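Local coordinates for prolyl-ACP dehydrogenase (Oscillatoria sp., PDB 4IRN), which probably oxidises the prolyl group carried on an acyl carrier protein, using FAD, in the biosynthesis of the cyanotoxin anatoxin-a, at residues Gly155-His160 and Ile199-Ile204; Ala130-Leu135 and Lys146-Leu151; Lys191-Asn196 and Ala244-Leu249; Phe221-Asp226 and Cys254-Ala259. One frame throughout, in Å; residues are numbered along the deposited sequence.

Contact 1 (Gly155-His160 and Ile199-Ile204); sequences GWIASH and IADLFI. With FAD (flavin-adenine dinucleotide), chain I.
The carbonyl oxygen of Ile-157 takes two successive backbone donors of 199-204: Asp-201 N at 2.7 Å, tilted from the carbonyl plane, and Leu-202 N, nearly along the C=O axis. This fork opens a parallel ladder that pairs Ala-158 with Leu-202, Ser-159 with Phe-203 and His-160 with Ile-204. Ser-159 grips both neighbours, its N bonding to Leu-202 O at 3.1 Å and its O receiving Ile-204 N at 2.8 Å.

Asp-201 returns a side-chain bond to the same loop. Its CG lies beside its own backbone N (chi1 -63°), which brings OD2 within 3.1 Å of Ile-157 N; the anti lone pair is used. The same side chain lays CB over one face of the Trp-156 indole, 3.8 Å from the centroid of the five-membered ring, a CH-pi contact, with ring and carboxylate planes 29° apart. On the face with Phe-203, Ser-159 OG reaches 3.3 Å from Ala-200 CB, but its hydrogen bond goes to Thr-195 O.

At the far end His-160 O accepts a hydrogen bond from flavin N3 at 2.6 Å, so the strand's backbone meets the pyrimidine part of the cofactor. Cys-131 of helix 118-138 packs on Ala-158, His-160 and Ile-204, helix 141-153 borders Trp-156 and Leu-202, and strand 218-224 pairs with the other side of strand 202-208.

Contact 2 (Ala130-Leu135 and Lys146-Leu151); sequences ACEMPL and KYLPLL
Tyr-147 meets Leu-135 through its CB, 3.7 Å from Leu-135 CD2, with the two side chains crossing at about a right angle. Its ring leads away, and OH is hydrogen-bonded to Glu-224 and Asn-260 beyond the helix pair.

One residue on, Leu-148 slides past Leu-135 in the opposite direction. Its CG lies 3.9 Å from Leu-135 CD2, while its CD2 branch reaches over the backbone of the facing helix, 3.8 Å from Glu-132 O.

A turn later, Leu-151 closes the row. Its CD1 is 4.1 Å from Leu-135 CD2, making that one methyl the meeting point of three residues; Leu-135 sends it across because CG is anti to the backbone N (chi1 173°). The same CD1 also lies 3.7 Å from Glu-132 CG, as the extended glutamate runs antiparallel to the leucine. Glu-132 OE2 and Leu-151 O, two acceptors not bonded to each other, each have a weak hydrogen bond with His-127 NE2.

No hydrogen bond joins the two segments directly. Their axes stand 10.5 Å apart with directions 145° from each other, an antiparallel helical hairpin of helices 118-138 and 141-153, part of the helical N-terminal domain of the acyl-CoA dehydrogenase fold.

Contact 3 (Lys191-Asn196 and Ala244-Leu249); sequences KHYVTN and AEVPEL. With FAD (flavin-adenine dinucleotide), chain I.
Val-246 CG1 meets the Tyr-193 ring at its edge, near the ring plane, and CE2 of that ring stands 3.4 Å above the centre of the His-192 ring, covering one of its faces. FAD C1' approaches the Tyr-193 ring obliquely, nearest CD2. Residues 193-195 lie along one face of the isoalloxazine: Tyr-193 CB lies 3.5 Å from flavin N10, and Tyr-193 O is 3.2 Å from flavin C4.

Thr-195 supplies the polar contacts to the flavin. Its OG1 stays beside the backbone N (chi1 -55°), letting both groups turn to the cofactor: OG1 donates to flavin N5 at 2.8 Å and N to flavin O4 at 2.9 Å. One residue thus bonds to both N5 and O4. Val-246 CG2 lies 3.7 Å from Thr-195 OG1, packing beside the hydroxyl.

Segment 244-249 runs roughly antiparallel to this loop. Lys-191 and Leu-249 form a hydrogen-bonded antiparallel pair with two reciprocal bonds; then Val-194 N bonds to Pro-247 O, and Asn-196 N reaches Glu-245 O at 2.7 Å. Tyr-193 and Asn-196 both have positive phi, so the loop departs from regular strand pairing. A water bridges Asn-196 OD1 and Glu-245 N. On the apolar side, Val-194 CG2 lies 3.9 Å from Leu-249 CB.

Strand 158-161 packs against Val-194 and Asn-196, Phe-122 and Ala-126 of helix 118-138 touch Thr-195, strand 230-232 backs Pro-247 and Leu-249, and Ala-377 of the second subunit rests on Tyr-193.

Contact 4 (Phe221-Asp226 and Cys254-Ala259); sequences FMIEKD and CEVSAA
Val-256 wedges between Phe-221 and Ile-223 where the two beta sheets of the middle domain pack face to face, the beta portion of the acyl-CoA dehydrogenase fold. Strands 221-224 and 254-257 belong to different sheets; their directions differ by 114° and their axes come no nearer than 7.7 Å, so the backbones do not pair, side chains fill the gap and no hydrogen bond crosses it.

The close-packed part is apolar. Val-256 CG1, set between its own backbone N and carbonyl carbon (chi1 68°), reaches Phe-221 CD1 at 3.8 Å, while the other methyl, CG2, lies 3.8 Å from Ile-223 CG1, the two side chains meeting at about a right angle. Further along, Cys-254 SG touches Ile-223 CG2 at 4.0 Å. Leu-187 of strand 184-191 packs on Phe-221, Ile-223 and Val-256 as well.

The other side is exposed. Glu-255 and Ser-257 turn away from strand 221-224, Glu-255 forming a salt bridge with Lys-184, and exposed Lys-225 and Asp-226 form their own salt bridge past the strand end. Back inside, Val-256 CG2 stops 3.6 Å from Met-222 O, a carbonyl that accepts a hydrogen bond from Asn-260 ND2.

Overall arrangement
All four contacts are buried, but contact 4 lies farthest from the chain centre and has solvent on one side. Contacts 1 and 3 are backbone-bonded and both reach the flavin; they also touch where Ile-199 CG2 packs on Glu-245. Contacts 2 and 4 rely on apolar side chains, one between helices and the other between sheets. Contact 1 is the meeting place: its strand packs on the helices of contact 2, and its strand 202-208 pairs with strand 218-224 of contact 4, as in Phe-203 N to Ile-223 O. Leu-135 CD1 on Met-222 SD joins contacts 2 and 4 by packing, whereas contact 3 touches neither of them.

Contact 1 (Gly155-His160 and Ile199-Ile204)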
# COMPACT_ATOMS: atom_id res chain seq x y z
N GLY A 155 10.92 -44.58 0.87
CA GLY A 155 12.05 -43.68 1.03
C GLY A 155 12.54 -43.11 -0.29
O GLY A 155 13.64 -42.53 -0.35
N TRP A 156 11.73 -43.26 -1.34
CA TRP A 156 11.99 -42.73 -2.66
C TRP A 156 11.55 -41.27 -2.67
O TRP A 156 10.49 -40.94 -2.14
CB TRP A 156 11.25 -43.53 -3.73
CG TRP A 156 12.07 -44.63 -4.35
CD1 TRP A 156 12.83 -45.56 -3.71
CD2 TRP A 156 12.14 -44.96 -5.75
NE1 TRP A 156 13.42 -46.40 -4.62
CE2 TRP A 156 13.02 -46.06 -5.88
CE3 TRP A 156 11.57 -44.40 -6.91
CZ2 TRP A 156 13.32 -46.63 -7.12
CZ3 TRP A 156 11.88 -44.97 -8.14
CH2 TRP A 156 12.73 -46.07 -8.24
N ILE A 157 12.40 -40.41 -3.24
CA ILE A 157 12.12 -38.98 -3.35
C ILE A 157 11.88 -38.64 -4.81
O ILE A 157 12.48 -39.24 -5.70
CB ILE A 157 13.25 -38.15 -2.68
CG1 ILE A 157 13.23 -38.37 -1.17
CG2 ILE A 157 13.15 -36.67 -2.99
CD1 ILE A 157 14.49 -38.84 -0.59
N ALA A 158 10.95 -37.73 -5.06
CA ALA A 158 10.62 -37.33 -6.42
C ALA A 158 10.87 -35.85 -6.69
O ALA A 158 10.80 -35.02 -5.78
CB ALA A 158 9.19 -37.72 -6.76
N SER A 159 11.21 -35.54 -7.95
CA SER A 159 11.47 -34.20 -8.46
C SER A 159 10.56 -33.93 -9.64
O SER A 159 10.20 -34.84 -10.38
CB SER A 159 12.93 -34.07 -8.88
OG SER A 159 13.77 -33.89 -7.75
N HIS A 160 10.18 -32.66 -9.79
CA HIS A 160 9.34 -32.17 -10.86
C HIS A 160 10.22 -31.21 -11.67
O HIS A 160 10.60 -30.16 -11.16
CB HIS A 160 8.10 -31.48 -10.26
CG HIS A 160 7.20 -30.80 -11.26
ND1 HIS A 160 7.39 -29.46 -11.59
CD2 HIS A 160 6.15 -31.27 -11.96
CE1 HIS A 160 6.44 -29.17 -12.46
NE2 HIS A 160 5.68 -30.23 -12.72
N ILE A 199 18.91 -35.60 -4.60
CA ILE A 199 18.51 -36.71 -3.73
C ILE A 199 17.30 -37.51 -4.26
O ILE A 199 16.88 -38.47 -3.62
CB ILE A 199 18.26 -36.24 -2.27
CG1 ILE A 199 17.17 -35.17 -2.23
CG2 ILE A 199 19.55 -35.73 -1.65
CD1 ILE A 199 16.56 -34.91 -0.91
N ALA A 200 16.75 -37.12 -5.42
CA ALA A 200 15.59 -37.78 -6.04
C ALA A 200 15.91 -39.13 -6.64
O ALA A 200 16.99 -39.33 -7.19
CB ALA A 200 14.96 -36.90 -7.11
N ASP A 201 14.93 -40.05 -6.57
CA ASP A 201 15.01 -41.40 -7.11
C ASP A 201 14.18 -41.50 -8.39
O ASP A 201 14.49 -42.33 -9.25
CB ASP A 201 14.55 -42.42 -6.06
CG ASP A 201 15.43 -42.45 -4.83
OD1 ASP A 201 16.57 -42.96 -4.93
OD2 ASP A 201 15.00 -41.93 -3.77
N LEU A 202 13.15 -40.64 -8.52
CA LEU A 202 12.28 -40.56 -9.70
C LEU A 202 12.10 -39.09 -10.14
O LEU A 202 11.87 -38.21 -9.31
CB LEU A 202 10.91 -41.24 -9.44
CG LEU A 202 9.96 -41.41 -10.64
CD1 LEU A 202 10.46 -42.49 -11.63
CD2 LEU A 202 8.56 -41.76 -10.16
N PHE A 203 12.21 -38.86 -11.46
CA PHE A 203 12.10 -37.54 -12.05
C PHE A 203 10.87 -37.42 -12.94
O PHE A 203 10.69 -38.22 -13.86
CB PHE A 203 13.38 -37.21 -12.85
CG PHE A 203 14.60 -37.00 -11.99
CD1 PHE A 203 15.40 -38.07 -11.59
CD2 PHE A 203 14.98 -35.71 -11.60
CE1 PHE A 203 16.53 -37.87 -10.80
CE2 PHE A 203 16.12 -35.51 -10.80
CZ PHE A 203 16.89 -36.59 -10.41
N ILE A 204 10.01 -36.43 -12.65
CA ILE A 204 8.81 -36.13 -13.45
C ILE A 204 9.24 -35.03 -14.43
O ILE A 204 9.42 -33.88 -14.03
CB ILE A 204 7.58 -35.76 -12.57
CG1 ILE A 204 7.27 -36.81 -11.45
CG2 ILE A 204 6.34 -35.42 -13.40
CD1 ILE A 204 6.99 -38.26 -11.89
PA FAD I . 10.80 -15.37 -15.74
O1A FAD I . 9.75 -16.36 -16.04
O2A FAD I . 12.10 -15.29 -16.53
O5B FAD I . 10.21 -13.91 -15.87
C5B FAD I . 11.01 -12.77 -15.51
C4B FAD I . 10.12 -11.77 -14.82
O4B FAD I . 9.20 -11.23 -15.77
C3B FAD I . 9.32 -12.32 -13.64
O3B FAD I . 9.68 -11.62 -12.46
C2B FAD I . 7.84 -12.13 -14.02
O2B FAD I . 7.18 -11.38 -13.01
C1B FAD I . 7.86 -11.30 -15.30
N9A FAD I . 7.01 -11.81 -16.37
C8A FAD I . 7.29 -12.85 -17.21
N7A FAD I . 6.32 -13.14 -18.04
C5A FAD I . 5.33 -12.23 -17.72
C6A FAD I . 4.02 -12.02 -18.24
N6A FAD I . 3.48 -12.74 -19.23
N1A FAD I . 3.28 -11.04 -17.68
C2A FAD I . 3.82 -10.31 -16.69
N3A FAD I . 5.03 -10.41 -16.14
C4A FAD I . 5.74 -11.40 -16.69
N1 FAD I . 10.56 -25.28 -11.57
C2 FAD I . 10.37 -26.61 -11.87
O2 FAD I . 10.00 -26.96 -12.99
N3 FAD I . 10.63 -27.58 -10.91
C4 FAD I . 11.08 -27.35 -9.63
O4 FAD I . 11.27 -28.29 -8.86
C4X FAD I . 11.29 -25.94 -9.31
N5 FAD I . 11.75 -25.63 -8.12
C5X FAD I . 12.01 -24.29 -7.85
C6 FAD I . 12.50 -23.95 -6.58
C7 FAD I . 12.76 -22.63 -6.24
C7M FAD I . 13.20 -22.29 -4.84
C8 FAD I . 12.55 -21.61 -7.20
C8M FAD I . 12.82 -20.16 -6.88
C9 FAD I . 12.09 -21.95 -8.46
C9A FAD I . 11.80 -23.26 -8.81
N10 FAD I . 11.30 -23.64 -10.09
C10 FAD I . 11.02 -24.95 -10.36
C1' FAD I . 11.18 -22.60 -11.14
C2' FAD I . 10.11 -21.59 -10.75
O2' FAD I . 8.80 -22.09 -10.97
C3' FAD I . 10.34 -20.26 -11.47
O3' FAD I . 10.69 -19.26 -10.52
C4' FAD I . 9.15 -19.78 -12.31
O4' FAD I . 8.83 -20.75 -13.30
C5' FAD I . 9.36 -18.40 -12.90
O5' FAD I . 10.41 -18.43 -13.89
P FAD I . 11.60 -17.35 -13.83
O1P FAD I . 12.03 -17.08 -12.44
O2P FAD I . 12.50 -18.04 -14.82
O3P FAD I . 11.26 -15.84 -14.26

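Contact 2 (Ala130-Leu135 and Lys146-Leu151)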
# COMPACT_ATOMS: atom_id res chain seq x y z
N ALA A 130 3.46 -31.94 -6.60
CA ALA A 130 3.94 -31.85 -7.98
C ALA A 130 4.38 -33.18 -8.60
O ALA A 130 4.63 -33.23 -9.81
CB ALA A 130 5.04 -30.81 -8.09
N CYS A 131 4.50 -34.25 -7.78
CA CYS A 131 4.95 -35.55 -8.26
C CYS A 131 3.98 -36.69 -7.99
O CYS A 131 3.56 -37.35 -8.94
CB CYS A 131 6.34 -35.85 -7.73
SG CYS A 131 7.55 -34.54 -8.02
N GLU A 132 3.62 -36.93 -6.70
CA GLU A 132 2.70 -38.01 -6.32
C GLU A 132 1.30 -37.80 -6.87
O GLU A 132 0.71 -38.76 -7.38
CB GLU A 132 2.64 -38.19 -4.79
CG GLU A 132 3.89 -38.75 -4.13
CD GLU A 132 3.78 -38.99 -2.64
OE1 GLU A 132 2.92 -38.37 -1.99
OE2 GLU A 132 4.58 -39.78 -2.10
N MET A 133 0.76 -36.56 -6.76
CA MET A 133 -0.59 -36.22 -7.25
C MET A 133 -0.81 -36.41 -8.77
O MET A 133 -1.75 -37.12 -9.11
CB MET A 133 -1.04 -34.83 -6.78
CG MET A 133 -1.42 -34.77 -5.31
SD MET A 133 -2.55 -36.05 -4.70
CE MET A 133 -3.97 -35.83 -5.76
N PRO A 134 0.02 -35.84 -9.69
CA PRO A 134 -0.19 -36.11 -11.13
C PRO A 134 -0.08 -37.60 -11.48
O PRO A 134 -0.80 -38.06 -12.38
CB PRO A 134 0.90 -35.29 -11.82
CG PRO A 134 1.93 -35.07 -10.78
CD PRO A 134 1.20 -34.96 -9.49
N LEU A 135 0.80 -38.36 -10.78
CA LEU A 135 0.98 -39.81 -10.94
C LEU A 135 -0.31 -40.57 -10.53
O LEU A 135 -0.72 -41.50 -11.22
CB LEU A 135 2.20 -40.31 -10.13
CG LEU A 135 2.49 -41.82 -10.02
CD1 LEU A 135 2.67 -42.47 -11.37
CD2 LEU A 135 3.72 -42.07 -9.19
N LYS A 146 3.59 -49.58 -9.05
CA LYS A 146 5.05 -49.62 -8.95
C LYS A 146 5.64 -48.41 -8.22
O LYS A 146 6.43 -48.60 -7.29
CB LYS A 146 5.69 -49.78 -10.34
CG LYS A 146 7.22 -49.81 -10.33
CD LYS A 146 7.77 -49.85 -11.74
CE LYS A 146 9.27 -49.90 -11.77
NZ LYS A 146 9.77 -49.94 -13.16
N TYR A 147 5.29 -47.18 -8.65
CA TYR A 147 5.89 -45.96 -8.12
C TYR A 147 5.30 -45.32 -6.86
O TYR A 147 6.05 -44.81 -6.04
CB TYR A 147 6.12 -44.93 -9.23
CG TYR A 147 7.11 -45.37 -10.29
CD1 TYR A 147 8.46 -45.54 -9.99
CD2 TYR A 147 6.70 -45.57 -11.60
CE1 TYR A 147 9.37 -45.92 -10.97
CE2 TYR A 147 7.61 -45.95 -12.59
CZ TYR A 147 8.94 -46.13 -12.27
OH TYR A 147 9.84 -46.51 -13.25
N LEU A 148 3.97 -45.34 -6.71
CA LEU A 148 3.31 -44.72 -5.57
C LEU A 148 3.65 -45.31 -4.23
O LEU A 148 3.97 -44.55 -3.33
CB LEU A 148 1.79 -44.61 -5.75
CG LEU A 148 1.25 -43.39 -6.46
CD1 LEU A 148 -0.27 -43.47 -6.52
CD2 LEU A 148 1.67 -42.09 -5.77
N PRO A 149 3.67 -46.66 -4.05
CA PRO A 149 4.06 -47.21 -2.75
C PRO A 149 5.48 -46.83 -2.35
O PRO A 149 5.76 -46.63 -1.16
CB PRO A 149 3.88 -48.72 -2.95
CG PRO A 149 2.92 -48.85 -4.06
CD PRO A 149 3.29 -47.74 -4.98
N LEU A 150 6.37 -46.68 -3.34
CA LEU A 150 7.77 -46.30 -3.12
C LEU A 150 7.94 -44.87 -2.61
O LEU A 150 8.74 -44.65 -1.70
CB LEU A 150 8.59 -46.46 -4.41
CG LEU A 150 8.98 -47.87 -4.80
CD1 LEU A 150 9.50 -47.89 -6.19
CD2 LEU A 150 10.05 -48.42 -3.86
N LEU A 151 7.21 -43.91 -3.20
CA LEU A 151 7.27 -42.50 -2.80
C LEU A 151 6.63 -42.29 -1.43
O LEU A 151 7.12 -41.53 -0.60
CB LEU A 151 6.55 -41.64 -3.85
CG LEU A 151 7.09 -41.65 -5.28
CD1 LEU A 151 6.24 -40.80 -6.20
CD2 LEU A 151 8.53 -41.17 -5.33

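Contact 3 (Lys191-Asn196 and Ala244-Leu249)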
# COMPACT_ATOMS: atom_id res chain seq x y z
N LYS A 191 17.07 -28.39 -17.84
CA LYS A 191 16.08 -27.92 -16.89
C LYS A 191 16.79 -27.25 -15.73
O LYS A 191 17.58 -27.92 -15.04
CB LYS A 191 15.19 -29.06 -16.34
CG LYS A 191 14.40 -29.86 -17.38
CD LYS A 191 13.17 -29.15 -17.86
CE LYS A 191 12.36 -29.97 -18.84
NZ LYS A 191 11.22 -29.18 -19.37
N HIS A 192 16.55 -25.95 -15.54
CA HIS A 192 17.11 -25.28 -14.40
C HIS A 192 16.10 -25.32 -13.26
O HIS A 192 14.92 -25.59 -13.52
CB HIS A 192 17.66 -23.88 -14.74
CG HIS A 192 16.68 -22.78 -15.08
ND1 HIS A 192 15.31 -23.00 -15.06
CD2 HIS A 192 16.91 -21.50 -15.41
CE1 HIS A 192 14.77 -21.83 -15.38
NE2 HIS A 192 15.69 -20.90 -15.60
N TYR A 193 16.55 -25.17 -12.01
CA TYR A 193 15.72 -25.26 -10.79
C TYR A 193 14.93 -26.59 -10.69
O TYR A 193 13.79 -26.66 -11.16
CB TYR A 193 14.78 -24.05 -10.58
CG TYR A 193 15.43 -22.70 -10.85
CD1 TYR A 193 16.44 -22.22 -10.02
CD2 TYR A 193 15.01 -21.91 -11.91
CE1 TYR A 193 17.05 -20.99 -10.28
CE2 TYR A 193 15.60 -20.67 -12.16
CZ TYR A 193 16.62 -20.21 -11.34
OH TYR A 193 17.20 -18.99 -11.59
N VAL A 194 15.54 -27.63 -10.10
CA VAL A 194 14.88 -28.93 -9.94
C VAL A 194 14.92 -29.30 -8.45
O VAL A 194 15.89 -29.91 -8.00
CB VAL A 194 15.46 -30.04 -10.88
CG1 VAL A 194 14.68 -31.34 -10.76
CG2 VAL A 194 15.51 -29.59 -12.33
N THR A 195 13.88 -28.91 -7.68
CA THR A 195 13.79 -29.19 -6.24
C THR A 195 13.93 -30.70 -6.00
O THR A 195 13.28 -31.49 -6.68
CB THR A 195 12.51 -28.59 -5.63
OG1 THR A 195 12.46 -27.19 -5.92
CG2 THR A 195 12.41 -28.79 -4.13
N ASN A 196 14.83 -31.08 -5.06
CA ASN A 196 15.14 -32.46 -4.65
C ASN A 196 16.00 -33.26 -5.64
O ASN A 196 16.31 -34.42 -5.37
CB ASN A 196 13.86 -33.25 -4.24
CG ASN A 196 13.04 -32.61 -3.15
OD1 ASN A 196 13.57 -32.02 -2.19
ND2 ASN A 196 11.72 -32.74 -3.24
N ALA A 244 16.76 -27.11 1.47
CA ALA A 244 16.12 -27.78 0.34
C ALA A 244 17.09 -27.73 -0.83
O ALA A 244 17.59 -26.65 -1.17
CB ALA A 244 14.80 -27.10 -0.03
N GLU A 245 17.40 -28.89 -1.41
CA GLU A 245 18.36 -29.01 -2.51
C GLU A 245 17.75 -28.70 -3.88
O GLU A 245 16.84 -29.40 -4.33
CB GLU A 245 19.06 -30.38 -2.47
CG GLU A 245 20.13 -30.45 -1.39
CD GLU A 245 20.82 -31.78 -1.17
OE1 GLU A 245 20.68 -32.68 -2.03
OE2 GLU A 245 21.52 -31.91 -0.14
N VAL A 246 18.24 -27.62 -4.52
CA VAL A 246 17.75 -27.18 -5.83
C VAL A 246 18.90 -27.06 -6.88
O VAL A 246 19.43 -25.96 -7.13
CB VAL A 246 16.84 -25.91 -5.76
CG1 VAL A 246 16.21 -25.62 -7.12
CG2 VAL A 246 15.76 -26.07 -4.70
N PRO A 247 19.28 -28.19 -7.52
CA PRO A 247 20.33 -28.13 -8.56
C PRO A 247 19.74 -27.91 -9.97
O PRO A 247 18.53 -27.71 -10.13
CB PRO A 247 20.97 -29.51 -8.44
CG PRO A 247 19.81 -30.41 -8.10
CD PRO A 247 18.82 -29.58 -7.33
N GLU A 248 20.60 -27.97 -10.99
CA GLU A 248 20.18 -27.92 -12.39
C GLU A 248 20.19 -29.35 -12.89
O GLU A 248 20.84 -30.20 -12.31
CB GLU A 248 21.17 -27.14 -13.24
CG GLU A 248 21.09 -25.63 -13.15
CD GLU A 248 22.30 -24.94 -13.74
OE1 GLU A 248 23.04 -25.57 -14.52
OE2 GLU A 248 22.48 -23.74 -13.47
N LEU A 249 19.53 -29.58 -14.02
CA LEU A 249 19.46 -30.87 -14.69
C LEU A 249 19.73 -30.73 -16.19
O LEU A 249 19.27 -29.77 -16.82
CB LEU A 249 18.10 -31.53 -14.43
CG LEU A 249 17.82 -32.90 -15.05
CD1 LEU A 249 18.71 -33.97 -14.45
CD2 LEU A 249 16.38 -33.28 -14.86
PA FAD I . 10.80 -15.37 -15.74
O1A FAD I . 9.75 -16.36 -16.04
O2A FAD I . 12.10 -15.29 -16.53
O5B FAD I . 10.21 -13.91 -15.87
C5B FAD I . 11.01 -12.77 -15.51
C4B FAD I . 10.12 -11.77 -14.82
O4B FAD I . 9.20 -11.23 -15.77
C3B FAD I . 9.32 -12.32 -13.64
O3B FAD I . 9.68 -11.62 -12.46
C2B FAD I . 7.84 -12.13 -14.02
O2B FAD I . 7.18 -11.38 -13.01
C1B FAD I . 7.86 -11.30 -15.30
N9A FAD I . 7.01 -11.81 -16.37
C8A FAD I . 7.29 -12.85 -17.21
N7A FAD I . 6.32 -13.14 -18.04
C5A FAD I . 5.33 -12.23 -17.72
C6A FAD I . 4.02 -12.02 -18.24
N6A FAD I . 3.48 -12.74 -19.23
N1A FAD I . 3.28 -11.04 -17.68
C2A FAD I . 3.82 -10.31 -16.69
N3A FAD I . 5.03 -10.41 -16.14
C4A FAD I . 5.74 -11.40 -16.69
N1 FAD I . 10.56 -25.28 -11.57
C2 FAD I . 10.37 -26.61 -11.87
O2 FAD I . 10.00 -26.96 -12.99
N3 FAD I . 10.63 -27.58 -10.91
C4 FAD I . 11.08 -27.35 -9.63
O4 FAD I . 11.27 -28.29 -8.86
C4X FAD I . 11.29 -25.94 -9.31
N5 FAD I . 11.75 -25.63 -8.12
C5X FAD I . 12.01 -24.29 -7.85
C6 FAD I . 12.50 -23.95 -6.58
C7 FAD I . 12.76 -22.63 -6.24
C7M FAD I . 13.20 -22.29 -4.84
C8 FAD I . 12.55 -21.61 -7.20
C8M FAD I . 12.82 -20.16 -6.88
C9 FAD I . 12.09 -21.95 -8.46
C9A FAD I . 11.80 -23.26 -8.81
N10 FAD I . 11.30 -23.64 -10.09
C10 FAD I . 11.02 -24.95 -10.36
C1' FAD I . 11.18 -22.60 -11.14
C2' FAD I . 10.11 -21.59 -10.75
O2' FAD I . 8.80 -22.09 -10.97
C3' FAD I . 10.34 -20.26 -11.47
O3' FAD I . 10.69 -19.26 -10.52
C4' FAD I . 9.15 -19.78 -12.31
O4' FAD I . 8.83 -20.75 -13.30
C5' FAD I . 9.36 -18.40 -12.90
O5' FAD I . 10.41 -18.43 -13.89
P FAD I . 11.60 -17.35 -13.83
O1P FAD I . 12.03 -17.08 -12.44
O2P FAD I . 12.50 -18.04 -14.82
O3P FAD I . 11.26 -15.84 -14.26
O HOH W 1 15.76 -31.08 -1.22

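Contact 4 (Phe221-Asp226 and Cys254-Ala259)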
# COMPACT_ATOMS: atom_id res chain seq x y z
N PHE A 221 7.26 -37.61 -18.80
CA PHE A 221 8.04 -38.85 -18.68
C PHE A 221 8.57 -39.04 -17.27
O PHE A 221 8.95 -38.07 -16.60
CB PHE A 221 9.20 -38.86 -19.69
CG PHE A 221 8.76 -38.73 -21.13
CD1 PHE A 221 8.42 -39.85 -21.87
CD2 PHE A 221 8.68 -37.48 -21.74
CE1 PHE A 221 7.98 -39.73 -23.19
CE2 PHE A 221 8.23 -37.36 -23.05
CZ PHE A 221 7.89 -38.49 -23.78
N MET A 222 8.59 -40.31 -16.80
CA MET A 222 9.08 -40.67 -15.46
C MET A 222 10.41 -41.39 -15.62
O MET A 222 10.45 -42.51 -16.12
CB MET A 222 8.07 -41.54 -14.70
CG MET A 222 6.74 -40.86 -14.51
SD MET A 222 5.51 -41.85 -13.66
CE MET A 222 5.09 -42.99 -14.93
N ILE A 223 11.50 -40.70 -15.26
CA ILE A 223 12.84 -41.24 -15.40
C ILE A 223 13.44 -41.51 -14.04
O ILE A 223 13.50 -40.60 -13.20
CB ILE A 223 13.71 -40.34 -16.33
CG1 ILE A 223 13.02 -40.12 -17.72
CG2 ILE A 223 15.11 -40.91 -16.52
CD1 ILE A 223 13.46 -38.88 -18.50
N GLU A 224 13.88 -42.74 -13.81
CA GLU A 224 14.52 -43.14 -12.57
C GLU A 224 15.94 -42.54 -12.47
O GLU A 224 16.56 -42.26 -13.50
CB GLU A 224 14.60 -44.67 -12.46
CG GLU A 224 13.28 -45.33 -12.09
CD GLU A 224 13.27 -46.85 -12.05
OE1 GLU A 224 14.34 -47.46 -11.83
OE2 GLU A 224 12.17 -47.42 -12.19
N LYS A 225 16.42 -42.35 -11.24
CA LYS A 225 17.76 -41.83 -10.92
C LYS A 225 18.83 -42.76 -11.55
O LYS A 225 18.61 -43.96 -11.67
CB LYS A 225 17.89 -41.77 -9.39
CG LYS A 225 19.28 -41.50 -8.82
CD LYS A 225 19.29 -41.67 -7.28
CE LYS A 225 19.33 -43.09 -6.77
NZ LYS A 225 20.54 -43.84 -7.16
N ASP A 226 19.95 -42.22 -11.96
CA ASP A 226 21.07 -42.97 -12.56
C ASP A 226 20.66 -43.66 -13.86
O ASP A 226 20.97 -44.84 -14.07
CB ASP A 226 21.70 -43.98 -11.57
CG ASP A 226 22.52 -43.40 -10.44
OD1 ASP A 226 23.13 -42.32 -10.64
OD2 ASP A 226 22.57 -44.04 -9.37
N CYS A 254 18.95 -39.28 -23.10
CA CYS A 254 18.36 -40.02 -22.00
C CYS A 254 17.23 -40.91 -22.53
O CYS A 254 16.23 -40.40 -23.03
CB CYS A 254 17.87 -39.05 -20.93
SG CYS A 254 17.78 -39.75 -19.27
N GLU A 255 17.44 -42.24 -22.50
CA GLU A 255 16.45 -43.22 -22.97
C GLU A 255 15.44 -43.59 -21.90
O GLU A 255 15.82 -43.89 -20.77
CB GLU A 255 17.12 -44.48 -23.52
CG GLU A 255 17.66 -44.32 -24.93
CD GLU A 255 18.18 -45.59 -25.58
OE1 GLU A 255 18.41 -46.59 -24.87
OE2 GLU A 255 18.41 -45.55 -26.81
N VAL A 256 14.15 -43.60 -22.29
CA VAL A 256 13.03 -43.97 -21.42
C VAL A 256 11.98 -44.78 -22.20
O VAL A 256 11.67 -44.46 -23.35
CB VAL A 256 12.45 -42.74 -20.65
CG1 VAL A 256 11.74 -41.75 -21.58
CG2 VAL A 256 11.53 -43.17 -19.52
N SER A 257 11.47 -45.85 -21.58
CA SER A 257 10.45 -46.72 -22.17
C SER A 257 9.11 -45.98 -22.31
O SER A 257 8.81 -45.10 -21.51
CB SER A 257 10.27 -47.96 -21.30
OG SER A 257 9.26 -48.83 -21.80
N ALA A 258 8.29 -46.38 -23.31
CA ALA A 258 6.96 -45.81 -23.52
C ALA A 258 6.01 -46.14 -22.35
O ALA A 258 4.99 -45.48 -22.17
CB ALA A 258 6.37 -46.31 -24.83
N ALA A 259 6.38 -47.15 -21.55
CA ALA A 259 5.66 -47.60 -20.36
C ALA A 259 5.82 -46.60 -19.22
O ALA A 259 4.94 -46.53 -18.36
CB ALA A 259 6.20 -48.95 -19.92